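Local atomic coordinates of protein (glyceraldehyde 3-phosphate dehydrogenase) (Sulfolobus solfataricus, PDB entry 1B7G), a protein that oxidises and phosphorylates D-glyceraldehyde 3-phosphate to 1,3-bisphosphoglycerate in glycolysis, using either NADP, which it prefers, or NAD. Residues R326-N329 and E330-I334. The protein carries 1 engineered substitution. Numbering follows the deposited sequence.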
loop_
_atom_site.group_PDB
_atom_site.type_symbol
_atom_site.label_atom_id
_atom_site.label_comp_id
_atom_site.label_asym_id
_atom_site.label_seq_id
_atom_site.Cartn_x
_atom_site.Cartn_y
_atom_site.Cartn_z
ATOM N N ARG A 326 26.500 -3.522 -3.632
ATOM C CA ARG A 326 25.979 -4.216 -4.809
ATOM C C ARG A 326 25.036 -5.340 -4.412
ATOM O O ARG A 326 23.962 -5.468 -5.017
ATOM C CB ARG A 326 27.092 -4.653 -5.764
ATOM C CG ARG A 326 26.676 -5.747 -6.729
ATOM C CD ARG A 326 27.855 -6.395 -7.450
ATOM N NE ARG A 326 28.843 -5.385 -7.799
ATOM C CZ ARG A 326 30.043 -5.225 -7.249
ATOM N NH1 ARG A 326 30.498 -6.049 -6.312
ATOM N NH2 ARG A 326 30.799 -4.201 -7.662
ATOM N N ILE A 327 25.335 -6.114 -3.379
ATOM C CA ILE A 327 24.468 -7.225 -2.973
ATOM C C ILE A 327 23.180 -6.694 -2.341
ATOM O O ILE A 327 22.087 -7.166 -2.621
ATOM C CB ILE A 327 25.196 -8.191 -2.040
ATOM C CG1 ILE A 327 26.284 -8.928 -2.895
ATOM C CG2 ILE A 327 24.288 -9.191 -1.399
ATOM C CD1 ILE A 327 27.409 -9.489 -2.057
ATOM N N THR A 328 23.345 -5.712 -1.463
ATOM C CA THR A 328 22.180 -5.069 -0.837
ATOM C C THR A 328 21.272 -4.541 -1.937
ATOM O O THR A 328 20.116 -4.935 -1.971
ATOM C CB THR A 328 22.624 -3.949 0.072
ATOM O OG1 THR A 328 23.451 -4.527 1.101
ATOM C CG2 THR A 328 21.417 -3.245 0.733
ATOM N N ASN A 329 21.815 -3.778 -2.877
ATOM C CA ASN A 329 21.061 -3.218 -3.963
ATOM C C ASN A 329 20.347 -4.225 -4.845
ATOM O O ASN A 329 19.139 -4.072 -5.113
ATOM C CB ASN A 329 21.910 -2.266 -4.811
ATOM C CG ASN A 329 22.193 -0.978 -4.011
ATOM O OD1 ASN A 329 21.617 -0.729 -2.961
ATOM N ND2 ASN A 329 23.151 -0.224 -4.495
ATOM N N GLU A 330 21.087 -5.232 -5.319
ATOM C CA GLU A 330 20.491 -6.208 -6.218
ATOM C C GLU A 330 19.421 -7.013 -5.508
ATOM O O GLU A 330 18.352 -7.244 -6.028
ATOM C CB GLU A 330 21.589 -7.170 -6.758
ATOM C CG GLU A 330 21.108 -8.004 -7.930
ATOM C CD GLU A 330 20.270 -9.215 -7.650
ATOM O OE1 GLU A 330 20.319 -9.803 -6.540
ATOM O OE2 GLU A 330 19.518 -9.629 -8.577
ATOM N N SER A 331 19.745 -7.512 -4.300
ATOM C CA SER A 331 18.811 -8.368 -3.617
ATOM C C SER A 331 17.530 -7.630 -3.195
ATOM O O SER A 331 16.522 -8.312 -2.928
ATOM C CB SER A 331 19.435 -9.003 -2.377
ATOM O OG SER A 331 19.833 -8.029 -1.421
ATOM N N LEU A 332 17.625 -6.317 -2.922
ATOM C CA LEU A 332 16.410 -5.657 -2.374
ATOM C C LEU A 332 15.664 -4.909 -3.451
ATOM O O LEU A 332 14.720 -4.164 -3.133
ATOM C CB LEU A 332 16.819 -4.707 -1.248
ATOM C CG LEU A 332 17.451 -5.377 -0.015
ATOM C CD1 LEU A 332 17.697 -4.325 1.060
ATOM C CD2 LEU A 332 16.537 -6.460 0.548
ATOM N N GLY A 333 16.167 -5.009 -4.668
ATOM C CA GLY A 333 15.583 -4.368 -5.829
ATOM C C GLY A 333 15.666 -2.846 -5.764
ATOM O O GLY A 333 14.706 -2.177 -6.153
ATOM N N ILE A 334 16.808 -2.319 -5.347
ATOM C CA ILE A 334 17.008 -0.877 -5.223
ATOM C C ILE A 334 17.185 -0.281 -6.610
ATOM O O ILE A 334 17.770 -0.900 -7.496
ATOM C CB ILE A 334 18.206 -0.562 -4.319
ATOM C CG1 ILE A 334 18.032 -1.082 -2.894
ATOM C CG2 ILE A 334 18.532 0.930 -4.281
ATOM C CD1 ILE A 334 16.706 -0.746 -2.227
#
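A Schellman motif closes helix 321-331, and Asn329 and Ile334 meet across it. Ile334 N hydrogen-bonds to Asn329 O at 2.9 Å, in the carbonyl plane. Gly333 N adds a weak hydrogen bond to Glu330 O at 3.4 Å. The positive phi of Gly333 (67°) turns the chain back and lets these bonds form. The Ile334 side chain then crosses that of Asn329. Its CG1 makes a van der Waals contact with Asn329 OD1 (3.6 Å); OD1 takes its hydrogen bond from Arg245 NE.

Two residues earlier, Ile327 O takes two hydrogen bonds from Ser331. Ser331 N comes from one face of the carbonyl plane at 2.9 Å, and Ser331 OG from the other at 2.7 Å. With chi1 at 62°, OG sits between its backbone N and carbonyl carbon and folds back onto the helix. Leu332 N hydrogen-bonds to Thr328 O at 3.0 Å. The two side chains run side by side, with Thr328 CG2 3.9 Å from Leu332 CD1.

Thr328 and Leu332 face helix 304-315, where both touch Pro306 and Thr328 OG1 hydrogen-bonds to Asp310 and Arg313. Ser331 OG is also hydrogen-bonded to Gln23, just after helix 11-21. Asn329 packs on Pro244, before strand 246-249.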